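Local coordinates for protein 23S rRNA-specific endonuclease VapC20 (Mycobacterium tuberculosis H37Rv, PDB 5WZF) that cleaves 23S rRNA in the sarcin-ricin loop as the magnesium-dependent PIN-domain toxin of a type II toxin-antitoxin pair, at residues A89-Q94 with M118-I123; N51-E56 with A112-V117. All blocks are in the same frame, centred on the assembly; numbering follows the deposited sequence.

Helix 109-121 is common to both contacts: near its C-terminal end it meets helix 89-101 in contact 1, and one to two turns earlier it meets helix 51-63 in contact 2. The two centres lie 10 Å apart. E92 OE2 of contact 1 and H52 NE2 of contact 2 are 2.7 Å apart, a probable hydrogen bond, while L91 CD2 packs 3.7 Å from V117 CG2. Contact 2 is the one beside the predicted magnesium site, with the side chain of V53 about 4 Å from that of D18 and the side chain of S114 about 5 Å from that of D111. Contact 1 is more peripheral; its R119 side chain is about 10 Å from that of D111.

Contact 1 (A89-Q94 with M118-I123); sequences ADLEEQ and MRKKGI
Two neighbouring helices of the PIN domain, 89-101 and 109-121, meet here through L91 with K120 and Q94 with R119. The polar pair makes the one hydrogen bond of the contact: R119 NH2 donates to Q94 OE1 at 2.9 Å, with an N-H...O angle of 158°. The oxygen lies at the edge of the guanidinium, close to its plane; the donor stands well above the amide plane rather than on a lone pair, and the amide and guanidinium planes are 45° apart. Glutamine suits the place because its extended chain, with CG anti to the backbone N (chi1 -176°), carries a neutral acceptor across to the arginine. R119 bends at chi3 to meet it.

One turn earlier on helix 89-101, buried L91 brings CD2 to 4.1 Å from CD of K120. Lysine serves both environments: its methylenes lie against the leucine, while its extended chain takes NZ on to a salt bridge with E85. L91 also packs on A116 and V117, so the apolar seam lies deeper than the exposed polar pair. An oily inner contact edged by long polar side chains is typical of amphipathic helices packed side by side in an alpha/beta fold such as the PIN domain.

Contact 2 (N51-E56 with A112-V117); sequences NHVLGE and ATSFAV
H52 and V53, in the first turn of helix 51-63, face T113 and S114 of helix 109-121 in the buried interior of the PIN domain, a fold built round a parallel beta-sheet. The backbones come close, with the CA atoms of V53 and S114 7.7 Å apart, a spacing that the small side chains of T113 and S114 allow.

The contacts between the helices are van der Waals in kind. V53 touches with one branch: CG2 reaches S114 OG at 3.5 Å. Its CG1 is anti to the backbone N (chi1 162°), which leaves CG2 as the methyl directed at the serine. The valine also packs on F16 of strand 14-17 and on V110, as a compact, branched apolar residue can in a tight interior. H52 and T113 cross at about a right angle, and T113 OG1 sits obliquely to the imidazole, 4.0 Å from H52 CD2.

The polar ends are satisfied away from this interface. T113 OG1 and S114 OG both hydrogen-bond to V110 O, three residues before T113 and four before S114 in their own helix; this lets them lie buried against apolar neighbours. H52 NE2 is paired by a hydrogen bond with E92 OE2 of helix 89-101, which helps to fix the rotation of the ring.

Aromatic packing adds to the hold on the histidine, whose ring meets F109 edge-to-face. Histidine thus suits its place by combining a flat packing surface with a polar tip. Within its own segment, N51 ND2 lies over one face of the H52 ring, 4.0 Å above the plane and offset toward the rim.

Contact 1 (A89-Q94 with M118-I123)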
loop_
_atom_site.group_PDB
_atom_site.type_symbol
_atom_site.label_atom_id
_atom_site.label_comp_id
_atom_site.label_asym_id
_atom_site.label_seq_id
_atom_site.Cartn_x
_atom_site.Cartn_y
_atom_site.Cartn_z
ATOM N N ALA B 89 -2.463 -13.558 4.077
ATOM C CA ALA B 89 -3.754 -13.472 3.406
ATOM C C ALA B 89 -4.891 -13.461 4.420
ATOM O O ALA B 89 -5.850 -12.707 4.273
ATOM C CB ALA B 89 -3.928 -14.625 2.429
ATOM N N ASP B 90 -4.770 -14.299 5.446
ATOM C CA ASP B 90 -5.765 -14.369 6.515
ATOM C C ASP B 90 -5.913 -13.043 7.246
ATOM O O ASP B 90 -7.026 -12.595 7.518
ATOM C CB ASP B 90 -5.403 -15.461 7.526
ATOM C CG ASP B 90 -5.756 -16.851 7.036
ATOM O OD1 ASP B 90 -6.612 -16.963 6.132
ATOM O OD2 ASP B 90 -5.183 -17.828 7.560
ATOM N N LEU B 91 -4.786 -12.425 7.578
ATOM C CA LEU B 91 -4.805 -11.166 8.309
ATOM C C LEU B 91 -5.386 -10.056 7.439
ATOM O O LEU B 91 -6.158 -9.222 7.918
ATOM C CB LEU B 91 -3.398 -10.803 8.793
ATOM C CG LEU B 91 -3.299 -9.898 10.023
ATOM C CD1 LEU B 91 -4.107 -10.466 11.179
ATOM C CD2 LEU B 91 -1.851 -9.715 10.438
ATOM N N GLU B 92 -5.033 -10.058 6.154
ATOM C CA GLU B 92 -5.596 -9.092 5.215
ATOM C C GLU B 92 -7.117 -9.220 5.120
ATOM O O GLU B 92 -7.821 -8.218 5.036
ATOM C CB GLU B 92 -4.973 -9.254 3.824
ATOM C CG GLU B 92 -3.603 -8.622 3.696
ATOM C CD GLU B 92 -3.164 -8.449 2.252
ATOM O OE1 GLU B 92 -3.895 -8.897 1.347
ATOM O OE2 GLU B 92 -2.094 -7.854 2.031
ATOM N N GLU B 93 -7.622 -10.448 5.138
ATOM C CA GLU B 93 -9.063 -10.650 5.041
ATOM C C GLU B 93 -9.759 -10.086 6.278
ATOM O O GLU B 93 -10.850 -9.519 6.184
ATOM C CB GLU B 93 -9.394 -12.132 4.862
ATOM C CG GLU B 93 -10.884 -12.437 4.788
ATOM C CD GLU B 93 -11.564 -11.791 3.591
ATOM O OE1 GLU B 93 -10.871 -11.495 2.593
ATOM O OE2 GLU B 93 -12.794 -11.576 3.655
ATOM N N GLN B 94 -9.122 -10.227 7.437
ATOM C CA GLN B 94 -9.667 -9.648 8.659
ATOM C C GLN B 94 -9.648 -8.129 8.558
ATOM O O GLN B 94 -10.575 -7.458 9.009
ATOM C CB GLN B 94 -8.885 -10.105 9.889
ATOM C CG GLN B 94 -9.487 -9.608 11.197
ATOM C CD GLN B 94 -8.613 -9.903 12.395
ATOM O OE1 GLN B 94 -7.672 -9.166 12.683
ATOM N NE2 GLN B 94 -8.919 -10.985 13.103
ATOM N N MET B 118 -1.126 -5.573 15.043
ATOM C CA MET B 118 -0.962 -5.257 16.458
ATOM C C MET B 118 -1.865 -6.133 17.325
ATOM O O MET B 118 -1.459 -6.576 18.399
ATOM C CB MET B 118 -1.242 -3.771 16.717
ATOM C CG MET B 118 -0.222 -2.827 16.076
ATOM S SD MET B 118 -0.572 -1.073 16.357
ATOM C CE MET B 118 -0.258 -0.930 18.118
ATOM N N ARG B 119 -3.083 -6.390 16.853
ATOM C CA ARG B 119 -3.989 -7.287 17.561
ATOM C C ARG B 119 -3.413 -8.700 17.603
ATOM O O ARG B 119 -3.461 -9.369 18.633
ATOM C CB ARG B 119 -5.375 -7.304 16.910
ATOM C CG ARG B 119 -6.180 -6.025 17.088
ATOM C CD ARG B 119 -7.660 -6.247 16.766
ATOM N NE ARG B 119 -7.883 -6.675 15.386
ATOM C CZ ARG B 119 -7.998 -5.846 14.351
ATOM N NH1 ARG B 119 -7.908 -4.534 14.536
ATOM N NH2 ARG B 119 -8.203 -6.328 13.131
ATOM N N LYS B 120 -2.869 -9.144 16.475
ATOM C CA LYS B 120 -2.279 -10.475 16.383
ATOM C C LYS B 120 -1.074 -10.619 17.307
ATOM O O LYS B 120 -0.910 -11.637 17.979
ATOM C CB LYS B 120 -1.868 -10.776 14.936
ATOM C CG LYS B 120 -1.025 -12.035 14.781
ATOM C CD LYS B 120 -0.518 -12.206 13.355
ATOM C CE LYS B 120 0.397 -13.420 13.234
ATOM N NZ LYS B 120 0.855 -13.640 11.830
ATOM N N LYS B 121 -0.239 -9.587 17.343
ATOM C CA LYS B 121 1.013 -9.642 18.088
ATOM C C LYS B 121 0.871 -9.165 19.531
ATOM O O LYS B 121 1.818 -9.250 20.312
ATOM C CB LYS B 121 2.080 -8.814 17.374
ATOM C CG LYS B 121 2.443 -9.341 15.998
ATOM C CD LYS B 121 3.085 -10.713 16.095
ATOM C CE LYS B 121 3.552 -11.209 14.735
ATOM N NZ LYS B 121 4.237 -12.532 14.834
ATOM N N GLY B 122 -0.308 -8.665 19.882
ATOM C CA GLY B 122 -0.556 -8.206 21.239
ATOM C C GLY B 122 0.167 -6.909 21.544
ATOM O O GLY B 122 0.570 -6.656 22.679
ATOM N N ILE B 123 0.324 -6.081 20.519
ATOM C CA ILE B 123 0.998 -4.796 20.650
ATOM C C ILE B 123 -0.026 -3.694 20.889
ATOM O O ILE B 123 -1.037 -3.617 20.193
ATOM C CB ILE B 123 1.825 -4.471 19.393
ATOM C CG1 ILE B 123 2.868 -5.566 19.150
ATOM C CG2 ILE B 123 2.491 -3.104 19.516
ATOM C CD1 ILE B 123 3.577 -5.451 17.819
#

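Contact 2 (N51-E56 with A112-V117)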
loop_
_atom_site.group_PDB
_atom_site.type_symbol
_atom_site.label_atom_id
_atom_site.label_comp_id
_atom_site.label_asym_id
_atom_site.label_seq_id
_atom_site.Cartn_x
_atom_site.Cartn_y
_atom_site.Cartn_z
ATOM N N ASN B 51 5.136 -5.049 5.929
ATOM C CA ASN B 51 5.478 -4.874 4.522
ATOM C C ASN B 51 4.656 -3.750 3.899
ATOM O O ASN B 51 5.173 -2.964 3.109
ATOM C CB ASN B 51 5.284 -6.185 3.750
ATOM C CG ASN B 51 3.871 -6.729 3.856
ATOM O OD1 ASN B 51 3.245 -6.669 4.914
ATOM N ND2 ASN B 51 3.359 -7.263 2.751
ATOM N N HIS B 52 3.381 -3.651 4.276
ATOM C CA HIS B 52 2.530 -2.598 3.732
ATOM C C HIS B 52 3.015 -1.220 4.173
ATOM O O HIS B 52 3.016 -0.272 3.384
ATOM C CB HIS B 52 1.069 -2.805 4.146
ATOM C CG HIS B 52 0.398 -3.945 3.447
ATOM N ND1 HIS B 52 0.024 -3.890 2.121
ATOM C CD2 HIS B 52 0.025 -5.170 3.890
ATOM C CE1 HIS B 52 -0.546 -5.031 1.777
ATOM N NE2 HIS B 52 -0.555 -5.825 2.832
ATOM N N VAL B 53 3.444 -1.114 5.428
ATOM C CA VAL B 53 3.942 0.151 5.958
ATOM C C VAL B 53 5.239 0.563 5.262
ATOM O O VAL B 53 5.392 1.718 4.858
ATOM C CB VAL B 53 4.176 0.079 7.480
ATOM C CG1 VAL B 53 5.093 1.210 7.940
ATOM C CG2 VAL B 53 2.844 0.132 8.220
ATOM N N LEU B 54 6.166 -0.381 5.116
ATOM C CA LEU B 54 7.438 -0.072 4.470
ATOM C C LEU B 54 7.197 0.374 3.035
ATOM O O LEU B 54 7.831 1.310 2.552
ATOM C CB LEU B 54 8.384 -1.273 4.504
ATOM C CG LEU B 54 9.060 -1.557 5.847
ATOM C CD1 LEU B 54 10.125 -2.645 5.709
ATOM C CD2 LEU B 54 9.659 -0.276 6.423
ATOM N N GLY B 55 6.271 -0.296 2.361
ATOM C CA GLY B 55 5.909 0.083 1.010
ATOM C C GLY B 55 5.359 1.494 0.946
ATOM O O GLY B 55 5.740 2.277 0.079
ATOM N N GLU B 56 4.465 1.821 1.874
ATOM C CA GLU B 56 3.832 3.129 1.897
ATOM C C GLU B 56 4.873 4.190 2.231
ATOM O O GLU B 56 4.817 5.313 1.733
ATOM C CB GLU B 56 2.684 3.153 2.913
ATOM C CG GLU B 56 1.863 4.431 2.920
ATOM C CD GLU B 56 0.835 4.455 4.041
ATOM O OE1 GLU B 56 1.080 3.828 5.089
ATOM O OE2 GLU B 56 -0.218 5.096 3.869
ATOM N N ALA B 112 -5.603 -0.388 8.481
ATOM C CA ALA B 112 -6.385 -1.552 8.878
ATOM C C ALA B 112 -5.499 -2.785 9.045
ATOM O O ALA B 112 -5.701 -3.578 9.965
ATOM C CB ALA B 112 -7.483 -1.825 7.870
ATOM N N THR B 113 -4.517 -2.949 8.166
ATOM C CA THR B 113 -3.622 -4.097 8.275
ATOM C C THR B 113 -2.679 -3.910 9.462
ATOM O O THR B 113 -2.281 -4.877 10.108
ATOM C CB THR B 113 -2.803 -4.328 6.983
ATOM O OG1 THR B 113 -1.994 -3.181 6.702
ATOM C CG2 THR B 113 -3.727 -4.608 5.801
ATOM N N SER B 114 -2.331 -2.660 9.752
ATOM C CA SER B 114 -1.469 -2.368 10.890
ATOM C C SER B 114 -2.185 -2.719 12.186
ATOM O O SER B 114 -1.606 -3.347 13.070
ATOM C CB SER B 114 -1.048 -0.900 10.889
ATOM O OG SER B 114 -0.165 -0.643 9.812
ATOM N N PHE B 115 -3.451 -2.322 12.281
ATOM C CA PHE B 115 -4.262 -2.626 13.455
ATOM C C PHE B 115 -4.352 -4.133 13.657
ATOM O O PHE B 115 -4.268 -4.626 14.781
ATOM C CB PHE B 115 -5.670 -2.037 13.323
ATOM C CG PHE B 115 -5.695 -0.550 13.105
ATOM C CD1 PHE B 115 -4.630 0.249 13.504
ATOM C CD2 PHE B 115 -6.790 0.052 12.502
ATOM C CE1 PHE B 115 -4.658 1.618 13.302
ATOM C CE2 PHE B 115 -6.826 1.419 12.298
ATOM C CZ PHE B 115 -5.756 2.206 12.694
ATOM N N ALA B 116 -4.527 -4.855 12.554
ATOM C CA ALA B 116 -4.659 -6.306 12.594
ATOM C C ALA B 116 -3.370 -6.977 13.053
ATOM O O ALA B 116 -3.406 -7.975 13.773
ATOM C CB ALA B 116 -5.075 -6.837 11.228
ATOM N N VAL B 117 -2.232 -6.435 12.629
ATOM C CA VAL B 117 -0.942 -6.963 13.056
ATOM C C VAL B 117 -0.769 -6.762 14.559
ATOM O O VAL B 117 -0.334 -7.668 15.270
ATOM C CB VAL B 117 0.236 -6.300 12.302
ATOM C CG1 VAL B 117 1.568 -6.685 12.938
ATOM C CG2 VAL B 117 0.219 -6.690 10.824
#